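Local structure of aldehyde dehydrogenase 12 (Zea mays, 6D97) at residues 415-420 and 439-444; 333-338 and 453-458; 43-48 and 250-255. The protein oxidises L-glutamate gamma-semialdehyde with NAD+ as the last enzyme of proline catabolism in plants. All blocks are in the same frame, centred on the assembly; numbering follows the deposited sequence.

Contact 1: 415-420 and 439-444; sequences VPLEEI and VVTEYS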
# COMPACT_ATOMS: atom_id res chain seq x y z
N VAL A 415 -14.40 38.04 21.39
CA VAL A 415 -13.40 38.28 22.42
C VAL A 415 -12.11 38.70 21.73
O VAL A 415 -11.63 37.98 20.84
CB VAL A 415 -13.18 37.03 23.30
CG1 VAL A 415 -12.17 37.34 24.39
CG2 VAL A 415 -14.50 36.56 23.91
N PRO A 416 -11.52 39.84 22.09
CA PRO A 416 -10.28 40.27 21.42
C PRO A 416 -9.18 39.22 21.57
O PRO A 416 -9.04 38.59 22.61
CB PRO A 416 -9.92 41.57 22.15
CG PRO A 416 -11.22 42.06 22.71
CD PRO A 416 -11.99 40.83 23.07
N LEU A 417 -8.42 39.04 20.49
CA LEU A 417 -7.43 37.96 20.44
C LEU A 417 -6.41 38.09 21.57
O LEU A 417 -6.03 37.09 22.19
CB LEU A 417 -6.73 37.95 19.09
CG LEU A 417 -5.56 36.98 18.93
CD1 LEU A 417 -6.03 35.55 19.13
CD2 LEU A 417 -4.91 37.14 17.56
N GLU A 418 -5.95 39.31 21.85
CA GLU A 418 -4.93 39.51 22.87
C GLU A 418 -5.43 39.12 24.25
O GLU A 418 -4.63 38.71 25.10
CB GLU A 418 -4.46 40.96 22.86
CG GLU A 418 -3.44 41.28 21.79
CD GLU A 418 -3.67 42.63 21.15
OE1 GLU A 418 -4.49 42.71 20.21
OE2 GLU A 418 -3.04 43.62 21.59
N GLU A 419 -6.73 39.25 24.51
CA GLU A 419 -7.27 38.84 25.80
C GLU A 419 -7.41 37.32 25.87
O GLU A 419 -7.22 36.73 26.94
CB GLU A 419 -8.61 39.52 26.05
CG GLU A 419 -8.58 41.04 25.94
CD GLU A 419 -7.80 41.70 27.06
OE1 GLU A 419 -7.55 41.03 28.08
OE2 GLU A 419 -7.44 42.89 26.91
N ILE A 420 -7.75 36.68 24.74
CA ILE A 420 -7.88 35.23 24.70
C ILE A 420 -6.58 34.56 25.16
O ILE A 420 -6.59 33.62 25.95
CB ILE A 420 -8.27 34.77 23.28
CG1 ILE A 420 -9.65 35.30 22.90
CG2 ILE A 420 -8.24 33.25 23.17
CD1 ILE A 420 -9.98 35.09 21.45
N VAL A 439 -17.16 31.42 19.79
CA VAL A 439 -16.39 32.63 20.04
C VAL A 439 -15.81 33.11 18.71
O VAL A 439 -15.31 32.30 17.92
CB VAL A 439 -15.29 32.40 21.09
CG1 VAL A 439 -14.44 33.65 21.28
CG2 VAL A 439 -15.91 31.96 22.41
N VAL A 440 -15.90 34.41 18.46
CA VAL A 440 -15.32 35.03 17.29
C VAL A 440 -14.22 35.98 17.76
O VAL A 440 -14.36 36.66 18.79
CB VAL A 440 -16.37 35.78 16.45
CG1 VAL A 440 -15.73 36.50 15.28
CG2 VAL A 440 -17.43 34.81 15.97
N THR A 441 -13.11 36.01 17.02
CA THR A 441 -12.03 36.94 17.30
C THR A 441 -11.41 37.39 15.99
O THR A 441 -11.71 36.88 14.90
CB THR A 441 -10.97 36.31 18.21
OG1 THR A 441 -10.17 37.35 18.78
CG2 THR A 441 -10.09 35.35 17.45
N GLU A 442 -10.54 38.39 16.09
CA GLU A 442 -9.91 39.01 14.94
C GLU A 442 -8.40 39.03 15.12
O GLU A 442 -7.90 39.25 16.23
CB GLU A 442 -10.43 40.43 14.71
CG GLU A 442 -9.90 41.08 13.45
CD GLU A 442 -10.16 42.57 13.40
OE1 GLU A 442 -11.23 42.97 12.87
OE2 GLU A 442 -9.31 43.34 13.89
N TYR A 443 -7.68 38.80 14.03
CA TYR A 443 -6.23 38.92 14.00
C TYR A 443 -5.80 39.71 12.78
O TYR A 443 -6.40 39.58 11.70
CB TYR A 443 -5.55 37.54 14.02
CG TYR A 443 -5.60 36.74 12.73
CD1 TYR A 443 -6.69 35.92 12.44
CD2 TYR A 443 -4.55 36.77 11.82
CE1 TYR A 443 -6.74 35.18 11.28
CE2 TYR A 443 -4.58 36.04 10.66
CZ TYR A 443 -5.68 35.24 10.39
OH TYR A 443 -5.72 34.51 9.23
N SER A 444 -4.78 40.53 12.95
CA SER A 444 -4.23 41.32 11.86
C SER A 444 -3.16 40.52 11.13
O SER A 444 -2.79 39.41 11.52
CB SER A 444 -3.65 42.64 12.38
OG SER A 444 -2.52 42.42 13.21
O HOH W 1 -9.17 40.39 18.34

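Contact 2: 333-338 and 453-458; sequences VLFMHK and EACERM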
# COMPACT_ATOMS: atom_id res chain seq x y z
N VAL A 333 -14.76 28.24 17.61
CA VAL A 333 -14.07 29.52 17.60
C VAL A 333 -13.75 29.88 16.15
O VAL A 333 -13.48 29.01 15.32
CB VAL A 333 -12.80 29.49 18.48
CG1 VAL A 333 -11.83 28.46 17.98
CG2 VAL A 333 -12.15 30.87 18.54
N LEU A 334 -13.79 31.18 15.86
CA LEU A 334 -13.53 31.71 14.53
C LEU A 334 -12.46 32.78 14.63
O LEU A 334 -12.69 33.82 15.26
CB LEU A 334 -14.82 32.27 13.91
CG LEU A 334 -14.76 32.82 12.47
CD1 LEU A 334 -14.44 31.70 11.50
CD2 LEU A 334 -16.08 33.48 12.10
N PHE A 335 -11.30 32.53 14.03
CA PHE A 335 -10.22 33.52 13.95
C PHE A 335 -10.38 34.27 12.62
O PHE A 335 -10.03 33.75 11.56
CB PHE A 335 -8.85 32.85 14.03
CG PHE A 335 -8.61 32.08 15.30
CD1 PHE A 335 -8.09 32.70 16.42
CD2 PHE A 335 -8.89 30.72 15.37
CE1 PHE A 335 -7.86 31.99 17.59
CE2 PHE A 335 -8.66 30.01 16.53
CZ PHE A 335 -8.15 30.64 17.64
N MET A 336 -10.89 35.49 12.69
CA MET A 336 -11.13 36.30 11.50
C MET A 336 -9.91 37.17 11.19
O MET A 336 -9.51 38.00 12.01
CB MET A 336 -12.36 37.20 11.69
CG MET A 336 -13.69 36.49 11.81
SD MET A 336 -15.01 37.71 11.92
CE MET A 336 -14.62 38.70 10.47
N HIS A 337 -9.34 36.99 10.00
CA HIS A 337 -8.33 37.93 9.53
C HIS A 337 -8.96 39.31 9.36
O HIS A 337 -10.11 39.43 8.94
CB HIS A 337 -7.72 37.46 8.21
CG HIS A 337 -6.47 38.19 7.83
ND1 HIS A 337 -6.46 39.52 7.47
CD2 HIS A 337 -5.18 37.77 7.76
CE1 HIS A 337 -5.22 39.89 7.19
NE2 HIS A 337 -4.42 38.85 7.36
N LYS A 338 -8.19 40.35 9.70
CA LYS A 338 -8.73 41.71 9.70
C LYS A 338 -9.33 42.09 8.36
O LYS A 338 -10.27 42.88 8.30
CB LYS A 338 -7.63 42.70 10.09
CG LYS A 338 -8.13 44.08 10.49
CD LYS A 338 -6.97 44.98 10.89
CE LYS A 338 -7.47 46.36 11.33
NZ LYS A 338 -8.19 47.07 10.24
N GLU A 453 -0.37 30.06 18.18
CA GLU A 453 -0.10 29.78 19.59
C GLU A 453 -1.36 29.33 20.30
O GLU A 453 -1.33 28.38 21.09
CB GLU A 453 0.49 31.01 20.27
CG GLU A 453 0.67 30.83 21.78
CD GLU A 453 0.99 32.13 22.51
OE1 GLU A 453 1.57 33.04 21.89
OE2 GLU A 453 0.64 32.24 23.70
N ALA A 454 -2.48 30.00 20.04
CA ALA A 454 -3.74 29.62 20.67
C ALA A 454 -4.16 28.21 20.27
O ALA A 454 -4.65 27.44 21.10
CB ALA A 454 -4.84 30.62 20.33
N CYS A 455 -3.97 27.85 19.00
CA CYS A 455 -4.34 26.51 18.56
C CYS A 455 -3.43 25.45 19.18
O CYS A 455 -3.89 24.36 19.53
CB CYS A 455 -4.31 26.42 17.03
SG CYS A 455 -5.53 27.44 16.17
N GLU A 456 -2.14 25.76 19.33
CA GLU A 456 -1.22 24.81 19.93
C GLU A 456 -1.49 24.63 21.42
O GLU A 456 -1.25 23.55 21.97
CB GLU A 456 0.22 25.26 19.69
CG GLU A 456 1.29 24.47 20.43
CD GLU A 456 1.57 23.11 19.81
OE1 GLU A 456 0.97 22.80 18.76
OE2 GLU A 456 2.39 22.36 20.38
N ARG A 457 -2.01 25.67 22.09
CA ARG A 457 -2.28 25.58 23.52
C ARG A 457 -3.56 24.82 23.84
O ARG A 457 -3.80 24.51 25.01
CB ARG A 457 -2.33 26.98 24.13
CG ARG A 457 -0.95 27.59 24.36
CD ARG A 457 -1.03 29.09 24.64
NE ARG A 457 -1.72 29.40 25.90
CZ ARG A 457 -2.04 30.62 26.29
NH1 ARG A 457 -1.74 31.67 25.54
NH2 ARG A 457 -2.67 30.81 27.45
N MET A 458 -4.39 24.52 22.84
CA MET A 458 -5.61 23.76 23.08
C MET A 458 -5.27 22.31 23.41
O MET A 458 -4.22 21.79 23.03
CB MET A 458 -6.53 23.82 21.86
CG MET A 458 -7.10 25.21 21.58
SD MET A 458 -7.88 25.35 19.95
CE MET A 458 -8.12 27.13 19.87

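Contact 3: 43-48 and 250-255; sequences AEVQNF and FINSDG. With NAD (nicotinamide-adenine-dinucleotide), chain E.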
# COMPACT_ATOMS: atom_id res chain seq x y z
N ALA A 43 -42.73 3.83 23.51
CA ALA A 43 -41.96 2.72 22.98
C ALA A 43 -41.01 2.20 24.05
O ALA A 43 -40.73 2.87 25.05
CB ALA A 43 -41.16 3.15 21.75
N GLU A 44 -40.52 0.98 23.85
CA GLU A 44 -39.54 0.40 24.74
C GLU A 44 -38.29 -0.00 23.97
O GLU A 44 -38.36 -0.35 22.78
CB GLU A 44 -40.10 -0.81 25.51
CG GLU A 44 -40.58 -1.97 24.66
CD GLU A 44 -40.90 -3.19 25.50
OE1 GLU A 44 -40.14 -4.19 25.43
OE2 GLU A 44 -41.91 -3.15 26.24
N VAL A 45 -37.15 0.07 24.65
CA VAL A 45 -35.86 -0.32 24.10
C VAL A 45 -35.33 -1.47 24.93
O VAL A 45 -35.26 -1.38 26.16
CB VAL A 45 -34.86 0.85 24.11
CG1 VAL A 45 -33.53 0.42 23.50
CG2 VAL A 45 -35.44 2.03 23.36
N GLN A 46 -34.97 -2.56 24.26
CA GLN A 46 -34.51 -3.76 24.94
C GLN A 46 -33.02 -3.97 24.72
O GLN A 46 -32.40 -3.36 23.84
CB GLN A 46 -35.29 -4.99 24.45
CG GLN A 46 -36.79 -4.90 24.68
CD GLN A 46 -37.52 -6.10 24.15
OE1 GLN A 46 -37.95 -6.13 23.00
NE2 GLN A 46 -37.67 -7.12 25.00
N ASN A 47 -32.46 -4.84 25.54
CA ASN A 47 -31.11 -5.32 25.34
C ASN A 47 -31.12 -6.56 24.45
O ASN A 47 -32.15 -7.22 24.29
CB ASN A 47 -30.44 -5.64 26.67
CG ASN A 47 -30.59 -4.51 27.68
OD1 ASN A 47 -29.94 -3.47 27.57
ND2 ASN A 47 -31.46 -4.72 28.68
N PHE A 48 -29.97 -6.85 23.87
CA PHE A 48 -29.76 -8.09 23.13
C PHE A 48 -28.50 -8.75 23.68
O PHE A 48 -27.42 -8.16 23.63
CB PHE A 48 -29.62 -7.83 21.63
CG PHE A 48 -29.70 -9.07 20.79
CD1 PHE A 48 -30.93 -9.61 20.44
CD2 PHE A 48 -28.55 -9.70 20.34
CE1 PHE A 48 -31.01 -10.74 19.66
CE2 PHE A 48 -28.62 -10.83 19.56
CZ PHE A 48 -29.85 -11.35 19.22
N PHE A 250 -26.00 -6.07 22.90
CA PHE A 250 -26.49 -4.70 22.97
C PHE A 250 -26.92 -4.44 24.41
O PHE A 250 -27.85 -5.08 24.90
CB PHE A 250 -27.65 -4.50 22.00
CG PHE A 250 -28.13 -3.08 21.87
CD1 PHE A 250 -27.26 -2.06 21.49
CD2 PHE A 250 -29.46 -2.77 22.09
CE1 PHE A 250 -27.71 -0.76 21.36
CE2 PHE A 250 -29.92 -1.48 21.96
CZ PHE A 250 -29.05 -0.47 21.59
N ILE A 251 -26.24 -3.52 25.09
CA ILE A 251 -26.53 -3.24 26.50
C ILE A 251 -26.96 -1.79 26.64
O ILE A 251 -26.37 -0.89 26.03
CB ILE A 251 -25.32 -3.55 27.40
CG1 ILE A 251 -25.67 -3.30 28.87
CG2 ILE A 251 -24.10 -2.74 27.00
CD1 ILE A 251 -24.68 -3.88 29.87
N ASN A 252 -28.00 -1.56 27.44
CA ASN A 252 -28.42 -0.23 27.84
C ASN A 252 -28.18 -0.08 29.34
O ASN A 252 -28.57 -0.96 30.12
CB ASN A 252 -29.90 0.01 27.51
CG ASN A 252 -30.22 -0.15 26.04
OD1 ASN A 252 -30.19 0.82 25.28
ND2 ASN A 252 -30.57 -1.36 25.63
N SER A 253 -27.53 1.01 29.73
CA SER A 253 -27.22 1.24 31.14
C SER A 253 -26.73 2.67 31.29
O SER A 253 -26.46 3.36 30.31
CB SER A 253 -26.16 0.26 31.65
OG SER A 253 -24.89 0.52 31.07
N ASP A 254 -26.63 3.10 32.54
CA ASP A 254 -25.92 4.34 32.82
C ASP A 254 -24.42 4.09 32.70
O ASP A 254 -23.95 2.96 32.56
CB ASP A 254 -26.28 4.89 34.20
CG ASP A 254 -26.01 3.91 35.33
OD1 ASP A 254 -24.96 3.23 35.34
OD2 ASP A 254 -26.84 3.85 36.26
N GLY A 255 -23.65 5.19 32.75
CA GLY A 255 -22.22 5.07 32.57
C GLY A 255 -21.55 4.24 33.65
O GLY A 255 -20.58 3.52 33.38
PA NAD E . -20.41 11.10 27.58
O1A NAD E . -18.90 10.89 27.92
O2A NAD E . -21.29 11.75 28.53
O5B NAD E . -21.28 9.93 27.37
C5B NAD E . -21.09 9.11 26.23
C4B NAD E . -21.34 7.63 26.48
O4B NAD E . -20.44 7.07 27.42
C3B NAD E . -22.74 7.33 26.93
O3B NAD E . -23.19 6.17 26.35
C2B NAD E . -22.58 7.17 28.38
O2B NAD E . -23.57 6.37 28.89
C1B NAD E . -21.24 6.55 28.45
N9A NAD E . -20.55 6.71 29.71
C8A NAD E . -20.52 7.81 30.54
N7A NAD E . -19.73 7.55 31.59
C5A NAD E . -19.21 6.26 31.47
C6A NAD E . -18.36 5.48 32.23
N6A NAD E . -17.82 6.00 33.46
N1A NAD E . -18.04 4.24 31.82
C2A NAD E . -18.53 3.73 30.67
N3A NAD E . -19.36 4.46 29.90
C4A NAD E . -19.71 5.71 30.27
O3 NAD E . -20.78 11.89 26.40
PN NAD E . -21.58 13.26 26.38
O1N NAD E . -21.43 13.73 24.89
O2N NAD E . -23.04 13.04 26.66
O5D NAD E . -21.02 14.33 27.28

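Contact 1: 415-420 and 439-444
T441 sends its side chain from strand 437-443 into the bend where the chain passes from V415 into helix 417-420. I420 reaches toward it tip to tip, its CD1 3.6 Å from T441 CB. With OG1 anti to the backbone N (chi1 -163°), the hydroxyl swings toward the V415 carbonyl and donates to V415 O at 2.6 Å, arriving in the carbonyl plane. I420 CD1 packs mainly on CB and OG1, while the other branch, CG2, lies more loosely alongside, 4.0 Å from I420 CD1. Threonine thus offers a beta-branched body suited to a strand, an apolar flank for isoleucine and one donor for a buried carbonyl.

V415 directly follows strand 411-414, the parallel neighbour of 437-443 in the mixed sheet of the catalytic domain of the aldehyde dehydrogenase fold. Its N-H still bonds to V440 O, 2.9 Å away and at 157°, carrying the parallel pairing one residue beyond the strand. Beside it, the isopropyl groups of V415 and V439 cross obliquely. P416, which has no N-H to satisfy, takes the N-cap position, and its carbonyl accepts from I420 N.

The first helical N-H is treated differently. L417 N lies 3.0 Å from T441 OG1, but the angle is too poor for a bond; it donates instead to a water at 2.6 Å. That water in turn donates a hydrogen bond to E442 O at 2.7 Å, bridging helix and strand. Beyond it, L417 CD2 rests 3.6 Å from Y443 CB, the two side chains lying alongside and pointing the same way, while L417 also touches L450 and V451 of helix 448-457. The Y443 ring turns from helix 417-420, and its OH bonds to L302 O.

Contact 2: 333-338 and 453-458
Three side chains of segment 453-458 gather round the outer end of the F335 ring. With chi1 near -60°, CG of F335 is anti to the carbonyl carbon, and the ring extends from strand 331-337 toward helix 448-457. C455 SG comes closest, 4.1 Å from F335 CE2. It approaches the ring obliquely, 43° off the normal and 4.8 Å from the centroid, a cysteine sulfur-aromatic contact. M458, whose chain is extended beyond CG, meets the ring tip to tip, its CE lying near the ring plane at the edge, 4.2 Å from F335 CZ. A454 adds its methyl, with CB 4.3 Å from the same CZ; so small a residue lets the helix backbone come near a bulky ring. Within the strand, V333 CG2 lies above one face of the ring, offset toward the rim.

The contact loosens toward V333, where CG1 is 4.4 Å from M458 CE. W299 of the adjacent strand 298-302 fills in there, touching V333, F335 and C455. This is one side of an alpha/beta layering: V333 and F335 look toward helix 448-457, whereas L334 and M336 pack against helix 345-354.

The other side of helix 448-457 is polar and partly exposed. R457 NH1 makes a salt bridge to E453 OE2 at 3.1 Å, one turn back, approaching from above the carboxylate plane; the arginine also bonds to L421 O and forms a cation-pi contact with F426. E456 OE2 accepts from K94 N of the second subunit.

No hydrogen bond joins the strand and helix segments, so their fit depends on shape, on the polarisable sulfur of C455 and on the terminal methyl of M458's flexible thioether chain; in such apolar surroundings the cysteine probably stays a neutral thiol.

Contact 3: 43-48 and 250-255
Similar first torsions, -49° for N47 and -59° for N252, set each CG anti to its own carbonyl carbon and bring the two amides together, their planes 48° apart. N47 OD1 then takes two bonds: from N252 N at 2.7 Å, nearly along the side-chain C=O axis of N47, and from N252 ND2 at 2.9 Å, which comes from above the carbonyl plane. ND2 also makes a weak bond to Q46 O.

Next to them, F48 and F250 form a single antiparallel hydrogen-bonded pair, with F48 N 2.9 Å from F250 O and F250 N 2.6 Å from F48 O. This one bridge links strand 43-49, part of a small mixed sheet, to strand 249-251, the outermost strand of the parallel Rossmann sheet within this chain. V45 CG1 lies 3.8 Å from N252 OD1, an oxygen that accepts from S228 OG, and also nears the edge of the F250 ring.

Past N252 the chain reaches the cofactor: G255 O is 3.1 Å from NAD N1A, and a side chain at G255 would strike the adenine. D254 caps the helix that starts there through V257 N. An alanine in place of N47 would probably loosen this junction, losing both bonds to N252 and the one from N47 ND2 to A75 O. With its oxygen facing two donors and its nitrogen an acceptor, the N47 amide has one favoured orientation.

Overall arrangement
From the N terminus, contact 3 opens first, at 43-48, and closes some 200 residues later at 250-255, tying the N-terminal strand to the edge of the NAD-binding Rossmann sheet. Only then does contact 2 open, at 333-338. Before it closes at 453-458, joining strand 331-337 to helix 448-457, the chain runs through both segments of contact 1, whose shorter loop joins helix 417-420 to strand 437-443. These two touch directly where strands 331-337 and 437-443 pair in the other large sheet, their centres about 8 Å apart. Contact 3 lies on the opposite side of the chain's centre, its own centre about 45 Å from that of contact 1 and 41 Å from that of contact 2.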